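UDP-N-Acetylglucosamine 2-Epimerase (Thermus thermophilus, PDB 1V4V) catalyses the epimerisation at C2 of the sugar in UDP-N-acetylglucosamine, and is built as a homodimer of two-domain chains. Local coordinates at the interface of chains A and B. Sequence-based numbering; all coordinates share one arbitrary frame. Chains: chain A/B, UDP-N-Acetylglucosamine 2-Epimerase.

Contact 1: the interface of chains A and B. Residues chain A 80, 105, 109, 113, 142; chain B 76, 102, 105, 109, 142.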
loop_
_atom_site.group_PDB
_atom_site.type_symbol
_atom_site.label_atom_id
_atom_site.label_comp_id
_atom_site.label_asym_id
_atom_site.label_seq_id
_atom_site.Cartn_x
_atom_site.Cartn_y
_atom_site.Cartn_z
ATOM N N LEU A 80 -10.138 9.665 5.019
ATOM C CA LEU A 80 -9.846 9.882 3.609
ATOM C C LEU A 80 -10.306 11.170 2.915
ATOM O O LEU A 80 -9.481 11.906 2.378
ATOM C CB LEU A 80 -10.323 8.674 2.793
ATOM C CG LEU A 80 -9.818 8.613 1.350
ATOM C CD1 LEU A 80 -8.291 8.575 1.345
ATOM C CD2 LEU A 80 -10.379 7.368 0.660
ATOM N N PHE A 105 -1.926 5.569 6.504
ATOM C CA PHE A 105 -2.146 5.105 5.140
ATOM C C PHE A 105 -3.269 5.901 4.481
ATOM O O PHE A 105 -3.173 6.269 3.309
ATOM C CB PHE A 105 -2.520 3.619 5.081
ATOM C CG PHE A 105 -2.997 3.194 3.722
ATOM C CD1 PHE A 105 -2.150 3.289 2.619
ATOM C CD2 PHE A 105 -4.319 2.808 3.519
ATOM C CE1 PHE A 105 -2.617 3.014 1.328
ATOM C CE2 PHE A 105 -4.794 2.530 2.233
ATOM C CZ PHE A 105 -3.941 2.636 1.136
ATOM N N TRP A 109 -2.901 7.792 1.021
ATOM C CA TRP A 109 -3.745 7.471 -0.128
ATOM C C TRP A 109 -4.473 8.734 -0.607
ATOM O O TRP A 109 -4.640 8.948 -1.809
ATOM C CB TRP A 109 -4.743 6.367 0.240
ATOM C CG TRP A 109 -5.456 5.759 -0.945
ATOM C CD1 TRP A 109 -5.029 5.737 -2.244
ATOM C CD2 TRP A 109 -6.706 5.061 -0.925
ATOM N NE1 TRP A 109 -5.937 5.071 -3.033
ATOM C CE2 TRP A 109 -6.975 4.645 -2.249
ATOM C CE3 TRP A 109 -7.625 4.746 0.083
ATOM C CZ2 TRP A 109 -8.128 3.929 -2.590
ATOM C CZ3 TRP A 109 -8.772 4.033 -0.258
ATOM C CH2 TRP A 109 -9.010 3.633 -1.583
ATOM N N LEU A 113 -4.250 10.259 -4.297
ATOM C CA LEU A 113 -5.442 10.513 -5.106
ATOM C C LEU A 113 -5.539 11.965 -5.571
ATOM O O LEU A 113 -6.178 12.259 -6.584
ATOM C CB LEU A 113 -6.706 10.123 -4.331
ATOM C CG LEU A 113 -6.881 8.612 -4.098
ATOM C CD1 LEU A 113 -8.127 8.367 -3.273
ATOM C CD2 LEU A 113 -6.972 7.881 -5.437
ATOM N N LEU A 142 1.011 -1.042 2.277
ATOM C CA LEU A 142 0.104 -0.276 1.417
ATOM C C LEU A 142 0.664 1.135 1.223
ATOM O O LEU A 142 0.735 1.638 0.104
ATOM C CB LEU A 142 -1.290 -0.194 2.047
ATOM C CG LEU A 142 -2.117 -1.485 2.085
ATOM C CD1 LEU A 142 -3.355 -1.268 2.949
ATOM C CD2 LEU A 142 -2.520 -1.897 0.653
ATOM N N ALA B 76 -14.161 6.142 -2.568
ATOM C CA ALA B 76 -13.531 5.144 -1.709
ATOM C C ALA B 76 -14.170 5.140 -0.322
ATOM O O ALA B 76 -14.444 4.082 0.239
ATOM C CB ALA B 76 -12.031 5.416 -1.595
ATOM N N LEU B 102 -10.863 1.608 -8.410
ATOM C CA LEU B 102 -10.743 2.103 -7.042
ATOM C C LEU B 102 -11.700 1.296 -6.171
ATOM O O LEU B 102 -11.391 0.934 -5.026
ATOM C CB LEU B 102 -11.135 3.576 -6.985
ATOM C CG LEU B 102 -10.902 4.310 -5.665
ATOM C CD1 LEU B 102 -9.478 4.842 -5.631
ATOM C CD2 LEU B 102 -11.884 5.466 -5.540
ATOM N N PHE B 105 -10.236 -2.057 -5.064
ATOM C CA PHE B 105 -9.314 -2.030 -3.935
ATOM C C PHE B 105 -10.076 -1.791 -2.639
ATOM O O PHE B 105 -9.789 -2.409 -1.610
ATOM C CB PHE B 105 -8.252 -0.937 -4.078
ATOM C CG PHE B 105 -7.485 -0.698 -2.802
ATOM C CD1 PHE B 105 -6.702 -1.712 -2.253
ATOM C CD2 PHE B 105 -7.616 0.502 -2.104
ATOM C CE1 PHE B 105 -6.065 -1.540 -1.019
ATOM C CE2 PHE B 105 -6.982 0.690 -0.867
ATOM C CZ PHE B 105 -6.207 -0.330 -0.323
ATOM N N TRP B 109 -9.852 -4.116 0.572
ATOM C CA TRP B 109 -9.382 -3.597 1.846
ATOM C C TRP B 109 -10.436 -3.837 2.928
ATOM O O TRP B 109 -10.099 -4.187 4.060
ATOM C CB TRP B 109 -9.047 -2.113 1.707
ATOM C CG TRP B 109 -8.253 -1.567 2.854
ATOM C CD1 TRP B 109 -7.417 -2.260 3.693
ATOM C CD2 TRP B 109 -8.179 -0.198 3.256
ATOM N NE1 TRP B 109 -6.828 -1.397 4.593
ATOM C CE2 TRP B 109 -7.282 -0.128 4.344
ATOM C CE3 TRP B 109 -8.787 0.978 2.799
ATOM C CZ2 TRP B 109 -6.978 1.080 4.985
ATOM C CZ3 TRP B 109 -8.483 2.180 3.440
ATOM C CH2 TRP B 109 -7.588 2.217 4.520
ATOM N N LEU B 142 -1.976 -2.013 -4.727
ATOM C CA LEU B 142 -2.502 -1.968 -3.359
ATOM C C LEU B 142 -3.314 -3.229 -3.084
ATOM O O LEU B 142 -3.187 -3.855 -2.028
ATOM C CB LEU B 142 -3.402 -0.745 -3.171
ATOM C CG LEU B 142 -2.748 0.640 -3.176
ATOM C CD1 LEU B 142 -3.841 1.704 -3.233
ATOM C CD2 LEU B 142 -1.885 0.816 -1.916
#

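Contact 2: the interface of chains A and B. Residues chain A 72-73, 102, 134-135; chain B 109, 112-113.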
loop_
_atom_site.group_PDB
_atom_site.type_symbol
_atom_site.label_atom_id
_atom_site.label_comp_id
_atom_site.label_asym_id
_atom_site.label_seq_id
_atom_site.Cartn_x
_atom_site.Cartn_y
_atom_site.Cartn_z
ATOM N N LEU A 72 -12.247 -0.149 12.054
ATOM C CA LEU A 72 -11.259 0.275 11.071
ATOM C C LEU A 72 -11.810 0.791 9.737
ATOM O O LEU A 72 -11.360 1.824 9.245
ATOM C CB LEU A 72 -10.247 -0.853 10.833
ATOM C CG LEU A 72 -9.471 -1.233 12.101
ATOM C CD1 LEU A 72 -8.446 -2.307 11.788
ATOM C CD2 LEU A 72 -8.779 0.006 12.664
ATOM N N PRO A 73 -12.779 0.084 9.126
ATOM C CA PRO A 73 -13.299 0.594 7.849
ATOM C C PRO A 73 -13.944 1.979 7.993
ATOM O O PRO A 73 -13.808 2.833 7.115
ATOM C CB PRO A 73 -14.319 -0.464 7.439
ATOM C CG PRO A 73 -13.742 -1.727 8.035
ATOM C CD PRO A 73 -13.295 -1.266 9.404
ATOM N N LEU A 102 -3.497 3.135 10.563
ATOM C CA LEU A 102 -4.506 3.172 9.510
ATOM C C LEU A 102 -4.640 4.617 9.003
ATOM O O LEU A 102 -4.765 4.860 7.801
ATOM C CB LEU A 102 -5.848 2.687 10.070
ATOM C CG LEU A 102 -7.007 2.464 9.093
ATOM C CD1 LEU A 102 -6.696 1.285 8.202
ATOM C CD2 LEU A 102 -8.288 2.198 9.867
ATOM N N PHE A 134 -1.455 -6.784 13.046
ATOM C CA PHE A 134 -2.618 -6.446 12.232
ATOM C C PHE A 134 -3.256 -5.201 12.835
ATOM O O PHE A 134 -3.497 -5.147 14.043
ATOM C CB PHE A 134 -3.635 -7.591 12.253
ATOM C CG PHE A 134 -4.946 -7.250 11.600
ATOM C CD1 PHE A 134 -5.081 -7.293 10.214
ATOM C CD2 PHE A 134 -6.037 -6.857 12.367
ATOM C CE1 PHE A 134 -6.281 -6.950 9.606
ATOM C CE2 PHE A 134 -7.247 -6.509 11.768
ATOM C CZ PHE A 134 -7.370 -6.557 10.381
ATOM N N PRO A 135 -3.552 -4.189 12.007
ATOM C CA PRO A 135 -3.352 -4.110 10.555
ATOM C C PRO A 135 -2.079 -3.356 10.156
ATOM O O PRO A 135 -1.906 -3.000 8.990
ATOM C CB PRO A 135 -4.600 -3.377 10.097
ATOM C CG PRO A 135 -4.740 -2.337 11.176
ATOM C CD PRO A 135 -4.477 -3.131 12.459
ATOM N N TRP B 109 -9.852 -4.116 0.572
ATOM C CA TRP B 109 -9.382 -3.597 1.846
ATOM C C TRP B 109 -10.436 -3.837 2.928
ATOM O O TRP B 109 -10.099 -4.187 4.060
ATOM C CB TRP B 109 -9.047 -2.113 1.707
ATOM C CG TRP B 109 -8.253 -1.567 2.854
ATOM C CD1 TRP B 109 -7.417 -2.260 3.693
ATOM C CD2 TRP B 109 -8.179 -0.198 3.256
ATOM N NE1 TRP B 109 -6.828 -1.397 4.593
ATOM C CE2 TRP B 109 -7.282 -0.128 4.344
ATOM C CE3 TRP B 109 -8.787 0.978 2.799
ATOM C CZ2 TRP B 109 -6.978 1.080 4.985
ATOM C CZ3 TRP B 109 -8.483 2.180 3.440
ATOM C CH2 TRP B 109 -7.588 2.217 4.520
ATOM N N PHE B 112 -10.132 -7.431 3.933
ATOM C CA PHE B 112 -8.935 -7.615 4.741
ATOM C C PHE B 112 -9.112 -7.094 6.169
ATOM O O PHE B 112 -8.698 -7.742 7.143
ATOM C CB PHE B 112 -7.744 -6.900 4.099
ATOM C CG PHE B 112 -6.478 -7.018 4.893
ATOM C CD1 PHE B 112 -5.659 -8.136 4.761
ATOM C CD2 PHE B 112 -6.117 -6.024 5.798
ATOM C CE1 PHE B 112 -4.498 -8.261 5.520
ATOM C CE2 PHE B 112 -4.958 -6.141 6.564
ATOM C CZ PHE B 112 -4.148 -7.264 6.421
ATOM N N LEU B 113 -9.713 -5.915 6.295
ATOM C CA LEU B 113 -9.930 -5.327 7.610
ATOM C C LEU B 113 -10.901 -6.171 8.441
ATOM O O LEU B 113 -10.872 -6.128 9.677
ATOM C CB LEU B 113 -10.443 -3.881 7.459
ATOM C CG LEU B 113 -9.387 -2.902 6.919
ATOM C CD1 LEU B 113 -9.988 -1.508 6.709
ATOM C CD2 LEU B 113 -8.220 -2.833 7.894
#

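Contact 3: the interface of chains A and B. Residues chain A 73-74, 76-77; chain B 77, 80-81, 85.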
loop_
_atom_site.group_PDB
_atom_site.type_symbol
_atom_site.label_atom_id
_atom_site.label_comp_id
_atom_site.label_asym_id
_atom_site.label_seq_id
_atom_site.Cartn_x
_atom_site.Cartn_y
_atom_site.Cartn_z
ATOM N N PRO A 73 -12.779 0.084 9.126
ATOM C CA PRO A 73 -13.299 0.594 7.849
ATOM C C PRO A 73 -13.944 1.979 7.993
ATOM O O PRO A 73 -13.808 2.833 7.115
ATOM C CB PRO A 73 -14.319 -0.464 7.439
ATOM C CG PRO A 73 -13.742 -1.727 8.035
ATOM C CD PRO A 73 -13.295 -1.266 9.404
ATOM N N ASP A 74 -14.649 2.190 9.099
ATOM C CA ASP A 74 -15.306 3.472 9.330
ATOM C C ASP A 74 -14.288 4.575 9.586
ATOM O O ASP A 74 -14.461 5.703 9.121
ATOM C CB ASP A 74 -16.285 3.360 10.496
ATOM C CG ASP A 74 -17.392 2.357 10.225
ATOM O OD1 ASP A 74 -18.163 2.568 9.266
ATOM O OD2 ASP A 74 -17.487 1.355 10.964
ATOM N N ALA A 76 -11.145 4.746 8.448
ATOM C CA ALA A 76 -10.514 5.077 7.175
ATOM C C ALA A 76 -11.430 5.954 6.325
ATOM O O ALA A 76 -10.977 6.914 5.699
ATOM C CB ALA A 76 -10.160 3.797 6.408
ATOM N N ALA A 77 -12.717 5.618 6.299
ATOM C CA ALA A 77 -13.683 6.375 5.515
ATOM C C ALA A 77 -13.829 7.794 6.061
ATOM O O ALA A 77 -14.052 8.736 5.304
ATOM C CB ALA A 77 -15.031 5.670 5.529
ATOM N N ALA B 77 -14.401 6.328 0.231
ATOM C CA ALA B 77 -15.009 6.446 1.549
ATOM C C ALA B 77 -16.432 5.909 1.565
ATOM O O ALA B 77 -16.884 5.392 2.577
ATOM C CB ALA B 77 -14.996 7.905 2.015
ATOM N N LEU B 80 -15.980 1.652 1.192
ATOM C CA LEU B 80 -15.374 0.939 2.316
ATOM C C LEU B 80 -16.294 0.439 3.430
ATOM O O LEU B 80 -16.364 -0.766 3.689
ATOM C CB LEU B 80 -14.253 1.791 2.937
ATOM C CG LEU B 80 -12.826 1.229 2.999
ATOM C CD1 LEU B 80 -12.010 2.095 3.963
ATOM C CD2 LEU B 80 -12.817 -0.225 3.472
ATOM N N PRO B 81 -17.009 1.348 4.112
ATOM C CA PRO B 81 -17.896 0.901 5.194
ATOM C C PRO B 81 -18.988 -0.045 4.712
ATOM O O PRO B 81 -19.236 -1.082 5.330
ATOM C CB PRO B 81 -18.472 2.214 5.738
ATOM C CG PRO B 81 -17.437 3.236 5.356
ATOM C CD PRO B 81 -17.079 2.810 3.958
ATOM N N ARG B 85 -19.607 -4.052 5.809
ATOM C CA ARG B 85 -20.863 -4.539 6.371
ATOM C C ARG B 85 -21.477 -5.610 5.476
ATOM O O ARG B 85 -21.933 -6.646 5.954
ATOM C CB ARG B 85 -21.871 -3.399 6.542
ATOM C CG ARG B 85 -21.562 -2.435 7.670
ATOM C CD ARG B 85 -22.802 -1.604 8.004
ATOM N NE ARG B 85 -23.253 -0.798 6.872
ATOM C CZ ARG B 85 -22.710 0.363 6.516
ATOM N NH1 ARG B 85 -21.692 0.863 7.206
ATOM N NH2 ARG B 85 -23.184 1.024 5.469
HETATM O O HOH W 1 -20.461 0.533 9.763
#

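Contact 1: the interface of chains A and B
A:Trp109 and B:Phe105 meet edge to face, and so do A:Phe105 and B:Trp109. In each pair the rim of the phenylalanine ring points at the indole. A:Trp109 CH2 lies 3.5 Å from B:Phe105 CD2, with the planes at 90°. Both A:Trp109 and B:Phe105 hold CG anti to the backbone N (chi1 -168° and 168°), and their side chains run alongside in opposite senses. A:Trp109 CB and A:Leu142 CB cover the two faces of the A:Phe105 ring from the same chain, toward the rim, and so limit rotation of the ring. The packing is tight around the A:Trp109 tip. B:Leu102 CD1 reaches A:Trp109 CZ2 at 3.4 Å, and B:Ala76 CB lies 3.5 Å from A:Trp109 CH2. A:Leu80 CD2 also presses on B:Ala76 CB at 3.4 Å, slightly closer than usual. Within this patch the packing is looser at A:Leu113, whose CD2 stands 3.9 Å from B:Leu102 CD1. Near the two-fold axis the two Phe105 rings meet tip to tip, their CZ atoms 4.0 Å apart. The CD2 of A:Leu142 touches the backbone O of B:Leu142 at 3.4 Å. No polar bond crosses this patch. It is an apolar centre that probably helps hold the homodimer through close packing.

Contact 2: the interface of chains A and B
B:Leu113 lies against A:Leu72 and A:Pro73 in the dimer interface of this UDP-N-acetylglucosamine 2-epimerase, a member of the GT-B-like epimerase family. It ends helix 102-113 of chain B. Its CB faces the A:Pro73 ring, with CG of the proline 4.0 Å from B:Leu113 CB. B:Leu113 CG is anti to its own carbonyl carbon (chi1 -70°), and its two methyls point to different partners. CD1 packs between A:Pro73 CG and the indole face of its own B:Trp109, 3.8 Å above that plane and toward its rim. CD2 meets A:Leu72, 3.9 Å from A:Leu72 CD1, and the two leucine side chains cross at about a right angle. The backbone of B:Leu113 is used too. Its CA lies at the edge of the A:Phe134 ring, and its O is 3.6 Å from A:Phe134 CZ. Next to it, A:Phe134 CE1 touches B:Phe112 CE2 at 3.4 Å, and B:Phe112 CZ lies in the plane of the A:Phe134 ring. A cis peptide bond precedes A:Pro135, whose CB sits over the centre of one A:Phe134 face, 3.9 Å above the plane. A:Leu102 CD1 points at B:Trp109 CZ2, modelled unusually close, so that exact spacing is doubtful.

Contact 3: the interface of chains A and B
B:Arg85 and A:Asp74 are joined through a water. B:Arg85 NH1, a terminal nitrogen of the guanidinium, donates to water 1 at 2.9 Å, with 145° at the hydrogen. The water lies at the guanidinium edge, in its plane. It also sits 3.1 Å from the carboxylate OD1 of A:Asp74, while its approach to OD2 is weak. The charged groups do not touch directly, since A:Asp74 OD1 stays 4.4 Å from B:Arg85 NH1. Their opposite charges probably still attract. On one face of the guanidinium lies B:Pro81 O, toward the rim. A:Asp74 keeps CG beside its backbone N (chi1 -62°), and its side chain passes the B:Pro81 ring, with OD1 3.6 Å from B:Pro81 CB. The other side of the patch is apolar. A:Ala77 CB presses on B:Pro81 CG at 3.4 Å, a little under the usual contact distance. B:Leu80 sends CD1 to A:Ala76 CB at 3.5 Å. Its chi1 of -121° falls midway between staggered positions and differs from that of A:Leu80, so the twin contacts are not identical. The small alanine side chains at position 77 probably allow the backbones to come close, with the CA of A:Ala77 4.2 Å from the CA of B:Ala77. The CB of B:Ala77 also lies 3.5 Å from the O of A:Ala77. The site is formed by helix 72-89 of both chains, which pack roughly antiparallel across the two-fold axis.

The three contacts form one continuous two-fold interface. The C-alpha centres of contact 1 and contact 2 are about 11 Å apart, as are those of contact 1 and contact 3. The C-alpha centres of contact 2 and contact 3 are about 9 Å apart. B:Trp109 belongs to contacts 1 and 2, and A:Pro73 to contacts 2 and 3. Helix 72-89 takes part in all three, and helix 102-113 in contacts 1 and 2. Helix 136-146 adds to contact 1. The same helices therefore serve both chains of the homodimer, and each contact recurs with the chains exchanged.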